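Local coordinates for CRISPR-associated protein Cas6 C-terminal domain-containing protein (Thermus thermophilus HB8, PDB 4C8Y) that binds CRISPR repeat RNA and probably cleaves it as a Cas6-family endoribonuclease, a step in antiviral defence, at residues L7-L12 against A222-V227; S150-L155 against S216-F221. All blocks are in the same frame, centred on the assembly; numbering follows the deposited sequence.

Contact 1: residues L7-L12 against A222-V227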
# COMPACT_ATOMS: atom_id res chain seq x y z
N LEU A 7 -29.93 5.93 -3.07
CA LEU A 7 -28.62 6.42 -2.71
C LEU A 7 -28.43 7.67 -3.50
O LEU A 7 -28.74 7.69 -4.69
CB LEU A 7 -27.53 5.46 -3.15
CG LEU A 7 -27.28 4.31 -2.20
CD1 LEU A 7 -28.27 3.22 -2.54
CD2 LEU A 7 -25.84 3.81 -2.27
N ALA A 8 -27.89 8.70 -2.86
CA ALA A 8 -27.68 9.95 -3.58
C ALA A 8 -26.39 10.63 -3.20
O ALA A 8 -26.01 10.66 -2.05
CB ALA A 8 -28.86 10.89 -3.36
N ALA A 9 -25.70 11.17 -4.21
CA ALA A 9 -24.53 12.00 -4.00
C ALA A 9 -24.78 13.27 -4.79
O ALA A 9 -24.85 13.23 -6.03
CB ALA A 9 -23.27 11.31 -4.47
N LEU A 10 -24.93 14.37 -4.07
CA LEU A 10 -25.22 15.66 -4.68
C LEU A 10 -24.01 16.55 -4.59
O LEU A 10 -23.37 16.64 -3.54
CB LEU A 10 -26.40 16.34 -4.00
CG LEU A 10 -27.71 15.54 -3.95
CD1 LEU A 10 -28.82 16.40 -3.37
CD2 LEU A 10 -28.09 15.02 -5.33
N VAL A 11 -23.69 17.21 -5.70
CA VAL A 11 -22.51 18.05 -5.78
C VAL A 11 -22.92 19.52 -5.77
O VAL A 11 -23.77 19.95 -6.56
CB VAL A 11 -21.70 17.73 -7.06
CG1 VAL A 11 -20.58 18.74 -7.28
CG2 VAL A 11 -21.13 16.32 -6.97
N LEU A 12 -22.33 20.28 -4.86
CA LEU A 12 -22.46 21.72 -4.83
C LEU A 12 -21.33 22.36 -5.63
O LEU A 12 -20.15 22.26 -5.24
CB LEU A 12 -22.41 22.23 -3.39
CG LEU A 12 -23.69 22.15 -2.56
CD1 LEU A 12 -24.47 20.87 -2.83
CD2 LEU A 12 -23.34 22.25 -1.09
N ALA A 222 -18.99 2.14 -3.10
CA ALA A 222 -17.89 3.05 -2.73
C ALA A 222 -18.10 4.49 -3.22
O ALA A 222 -17.76 5.44 -2.51
CB ALA A 222 -16.56 2.51 -3.23
N PHE A 223 -18.64 4.64 -4.42
CA PHE A 223 -18.91 5.96 -4.99
C PHE A 223 -19.71 6.83 -4.01
O PHE A 223 -19.49 8.04 -3.92
CB PHE A 223 -19.68 5.82 -6.31
CG PHE A 223 -20.03 7.13 -6.96
CD1 PHE A 223 -19.09 7.82 -7.72
CD2 PHE A 223 -21.30 7.68 -6.83
CE1 PHE A 223 -19.41 9.02 -8.32
CE2 PHE A 223 -21.62 8.88 -7.43
CZ PHE A 223 -20.68 9.55 -8.18
N TYR A 224 -20.61 6.19 -3.28
CA TYR A 224 -21.48 6.89 -2.34
C TYR A 224 -20.91 6.92 -0.93
O TYR A 224 -20.92 7.96 -0.28
CB TYR A 224 -22.87 6.24 -2.33
CG TYR A 224 -23.56 6.37 -3.66
CD1 TYR A 224 -24.25 7.53 -4.00
CD2 TYR A 224 -23.51 5.34 -4.60
CE1 TYR A 224 -24.87 7.66 -5.22
CE2 TYR A 224 -24.13 5.46 -5.83
CZ TYR A 224 -24.80 6.63 -6.14
OH TYR A 224 -25.42 6.76 -7.36
N SER A 225 -20.41 5.78 -0.46
CA SER A 225 -20.00 5.68 0.94
C SER A 225 -18.60 6.23 1.22
O SER A 225 -18.32 6.68 2.34
CB SER A 225 -20.07 4.23 1.40
OG SER A 225 -19.11 3.45 0.73
N GLY A 226 -17.72 6.18 0.23
CA GLY A 226 -16.31 6.42 0.48
C GLY A 226 -15.72 5.20 1.16
O GLY A 226 -16.41 4.20 1.37
N VAL A 227 -14.44 5.28 1.52
CA VAL A 227 -13.75 4.14 2.13
C VAL A 227 -12.98 4.58 3.37
O VAL A 227 -12.27 5.59 3.35
CB VAL A 227 -12.76 3.50 1.13
CG1 VAL A 227 -11.94 2.40 1.79
CG2 VAL A 227 -13.52 2.97 -0.08
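Leu7 lies over one face of the Tyr224 ring, and this is where strand 6-15 and the last turn of helix 209-225 pack most closely. Leu7 CB sits above the middle of the ring in a CH-pi contact, 3.9 Å from the centroid and only 8° off the normal. With CG anti to the carbonyl carbon (chi1 -83°), the leucine runs on across the ring toward its base, bringing CD2 to 3.6 Å from Tyr224 CD2. The next stretch of strand meets the ring at its rim: Ala9 N lies near the ring plane, 3.7 Å from Tyr224 CE1, and Ala9 CB packs 3.9 Å from Tyr224 CD1. Phe223 CD2 sits over the opposite face, so the tyrosine is held flat between its neighbour in the helix and the strand. Strand 6-15 is the middle strand of an antiparallel five-stranded sheet, between strands 58-65 and 91-109, and helix 209-225 belongs to the other half of a chain built from two such sheets, a pairing of two ferredoxin-like (RAMP) domains as in many Cas6 proteins. Toward Phe223 the packing thins out. Phe223 is partly exposed, and its ring approaches Ala9 obliquely, with CE2 4.2 Å from Ala9 CB; Arg62 of strand 58-65 makes a cation-pi contact with the ring and a hydrogen bond from NH2 to Phe223 O. Past Tyr224 the chain turns away from the strand: Gly226 leaves the helix with positive phi (74°), and Ser225 OG gives a 2.9 Å hydrogen bond to Gly226 O.

Contact 2: residues S150-L155 against S216-F221. With nucleotides of chain C.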
# COMPACT_ATOMS: atom_id res chain seq x y z
N SER A 150 -14.70 -2.25 5.20
CA SER A 150 -15.26 -0.90 5.30
C SER A 150 -16.50 -0.75 4.42
O SER A 150 -17.54 -0.29 4.89
CB SER A 150 -14.21 0.14 4.93
OG SER A 150 -14.78 1.43 4.84
N LEU A 151 -16.38 -1.13 3.15
CA LEU A 151 -17.54 -1.04 2.25
C LEU A 151 -18.71 -1.95 2.65
O LEU A 151 -19.87 -1.51 2.74
CB LEU A 151 -17.10 -1.34 0.82
CG LEU A 151 -16.16 -0.28 0.24
CD1 LEU A 151 -15.48 -0.78 -1.03
CD2 LEU A 151 -16.93 1.01 -0.03
N LEU A 152 -18.40 -3.22 2.89
CA LEU A 152 -19.42 -4.21 3.17
C LEU A 152 -20.23 -3.84 4.42
O LEU A 152 -21.48 -3.85 4.39
CB LEU A 152 -18.76 -5.59 3.36
CG LEU A 152 -19.73 -6.74 3.57
CD1 LEU A 152 -20.64 -6.90 2.34
CD2 LEU A 152 -19.01 -8.05 3.88
N ARG A 153 -19.52 -3.51 5.49
CA ARG A 153 -20.14 -3.15 6.76
C ARG A 153 -21.25 -2.12 6.57
O ARG A 153 -22.39 -2.30 7.04
CB ARG A 153 -19.06 -2.59 7.68
CG ARG A 153 -19.49 -2.36 9.12
CD ARG A 153 -18.40 -1.60 9.87
NE ARG A 153 -18.20 -0.26 9.32
CZ ARG A 153 -17.02 0.31 9.10
NH1 ARG A 153 -15.88 -0.31 9.39
NH2 ARG A 153 -16.98 1.54 8.59
N ARG A 154 -20.94 -1.05 5.84
CA ARG A 154 -21.89 0.02 5.64
C ARG A 154 -23.00 -0.37 4.65
O ARG A 154 -24.18 -0.03 4.87
CB ARG A 154 -21.16 1.28 5.18
CG ARG A 154 -20.17 1.78 6.22
CD ARG A 154 -19.38 2.97 5.72
NE ARG A 154 -20.04 4.23 6.05
CZ ARG A 154 -19.72 5.40 5.51
NH1 ARG A 154 -18.77 5.48 4.59
NH2 ARG A 154 -20.37 6.50 5.88
N LEU A 155 -22.62 -1.08 3.59
CA LEU A 155 -23.62 -1.57 2.63
C LEU A 155 -24.72 -2.29 3.39
O LEU A 155 -25.91 -2.12 3.12
CB LEU A 155 -22.99 -2.52 1.61
CG LEU A 155 -23.94 -3.15 0.58
CD1 LEU A 155 -24.93 -2.13 0.02
CD2 LEU A 155 -23.15 -3.79 -0.56
N SER A 216 -18.45 -6.37 -7.35
CA SER A 216 -18.84 -5.24 -8.18
C SER A 216 -19.78 -4.30 -7.43
O SER A 216 -19.69 -3.07 -7.56
CB SER A 216 -19.48 -5.73 -9.49
OG SER A 216 -20.67 -6.45 -9.23
N ALA A 217 -20.69 -4.87 -6.64
CA ALA A 217 -21.61 -4.05 -5.85
C ALA A 217 -20.90 -3.18 -4.81
O ALA A 217 -21.23 -2.00 -4.65
CB ALA A 217 -22.67 -4.93 -5.18
N LEU A 218 -19.94 -3.75 -4.09
CA LEU A 218 -19.15 -2.97 -3.14
C LEU A 218 -18.42 -1.85 -3.89
O LEU A 218 -18.35 -0.69 -3.44
CB LEU A 218 -18.15 -3.86 -2.39
CG LEU A 218 -18.78 -4.88 -1.43
CD1 LEU A 218 -17.74 -5.84 -0.89
CD2 LEU A 218 -19.50 -4.17 -0.29
N GLY A 219 -17.87 -2.22 -5.06
CA GLY A 219 -17.28 -1.24 -5.94
C GLY A 219 -18.21 -0.09 -6.28
O GLY A 219 -17.83 1.08 -6.19
N ARG A 220 -19.44 -0.41 -6.66
CA ARG A 220 -20.41 0.63 -7.00
C ARG A 220 -20.82 1.46 -5.78
O ARG A 220 -21.04 2.66 -5.88
CB ARG A 220 -21.65 0.03 -7.66
CG ARG A 220 -21.37 -0.56 -9.02
CD ARG A 220 -22.63 -0.86 -9.81
NE ARG A 220 -22.27 -1.42 -11.11
CZ ARG A 220 -21.93 -2.69 -11.30
NH1 ARG A 220 -21.94 -3.55 -10.29
NH2 ARG A 220 -21.60 -3.10 -12.51
N PHE A 221 -20.92 0.80 -4.63
CA PHE A 221 -21.30 1.45 -3.39
C PHE A 221 -20.26 2.47 -2.90
O PHE A 221 -20.61 3.53 -2.34
CB PHE A 221 -21.53 0.38 -2.32
CG PHE A 221 -22.05 0.91 -1.03
CD1 PHE A 221 -23.25 1.60 -0.98
CD2 PHE A 221 -21.34 0.72 0.15
CE1 PHE A 221 -23.72 2.10 0.21
CE2 PHE A 221 -21.81 1.21 1.34
CZ PHE A 221 -23.01 1.90 1.38
P G C 12 -12.26 1.28 9.40
OP1 G C 12 -12.61 1.30 7.96
OP2 G C 12 -11.18 2.16 9.91
O5' G C 12 -13.59 1.61 10.22
C5' G C 12 -13.92 2.94 10.56
C4' G C 12 -15.16 3.00 11.41
O4' G C 12 -14.96 2.26 12.64
C3' G C 12 -15.56 4.39 11.88
O3' G C 12 -16.25 5.13 10.89
C2' G C 12 -16.39 4.08 13.12
O2' G C 12 -17.70 3.65 12.76
C1' G C 12 -15.63 2.90 13.71
N9 G C 12 -14.61 3.32 14.69
C8 G C 12 -13.26 3.14 14.49
N7 G C 12 -12.53 3.57 15.47
C5 G C 12 -13.44 4.06 16.38
C6 G C 12 -13.19 4.65 17.64
O6 G C 12 -12.12 4.87 18.23
N1 G C 12 -14.37 5.01 18.25
C2 G C 12 -15.62 4.86 17.76
N2 G C 12 -16.45 5.35 18.70
N3 G C 12 -15.90 4.30 16.58
C4 G C 12 -14.75 3.93 15.94
P G C 11 -8.39 -4.46 11.29
OP1 G C 11 -7.35 -4.74 10.27
OP2 G C 11 -7.97 -3.93 12.61
O5' G C 11 -9.48 -3.50 10.63
C5' G C 11 -9.80 -2.24 11.19
C4' G C 11 -11.29 -2.05 11.31
O4' G C 11 -11.73 -2.45 12.63
C3' G C 11 -11.79 -0.62 11.16
O3' G C 11 -11.94 -0.24 9.80
C2' G C 11 -13.10 -0.64 11.94
O2' G C 11 -14.16 -1.20 11.16
C1' G C 11 -12.77 -1.61 13.07
N9 G C 11 -12.31 -0.91 14.29
C8 G C 11 -10.98 -0.77 14.62
N7 G C 11 -10.79 -0.14 15.74
C5 G C 11 -12.06 0.16 16.18
C6 G C 11 -12.44 0.84 17.36
O6 G C 11 -11.76 1.34 18.27
N1 G C 11 -13.80 0.93 17.45
C2 G C 11 -14.71 0.46 16.56
N2 G C 11 -15.92 0.78 17.05
N3 G C 11 -14.40 -0.20 15.44
C4 G C 11 -13.04 -0.31 15.31
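Leu218 and Phe221, one turn apart on helix 209-225, project into the side of helix 144-158, and Leu155 fits against both. Leu218 uses one branch, CD2, which reaches the backbone of the other helix at 3.5 Å from Leu152 CA and also meets Leu151 CB and, at 3.7 Å, Leu155 CD2. The Phe221 ring lies beside the same helix backbone, its CE2 3.3 Å from Leu155 N. Leu155 CB stands over one face of that ring in an off-centre CH-pi contact, 4.2 Å from the centroid and 25° off the normal. With CG anti to the backbone N (chi1 178°), Leu155 then carries its CD2 across to Leu218. Arg154 adds its CB, at the edge of the Phe221 ring near its plane, and its carbonyl carbon; its guanidinium leads away, NH2 to Asn46 O. On the RNA side of helix 144-158, Arg153 NH1 gives a 3.1 Å hydrogen bond to O5' of G12 of chain C. The segments cross at 83° with their axes 9.5 Å apart, a nearly perpendicular helix-helix packing of mainly apolar side chains within the C-terminal ferredoxin-like (RAMP) domain of a Cas6 protein.

Both contacts are buried and share helix 209-225, but they use different parts of it. Contact 1 ties the helix's C-terminal end to a strand of the N-terminal sheet and so joins the two halves of the chain, whereas contact 2 packs the preceding turns on helix 144-158 within the C-terminal half. The chemistry follows: between the halves one tyrosine ring lies against a strand, while inside one half two helices cross through leucines and a phenylalanine. Contact 1 is the smaller, 202 Å² against 371 Å², and nearer the chain's centre. They meet where Leu151 CD2 packs 3.5 Å from Ala222 CA. Contact 2 has the RNA directly on its outer side, through Arg153.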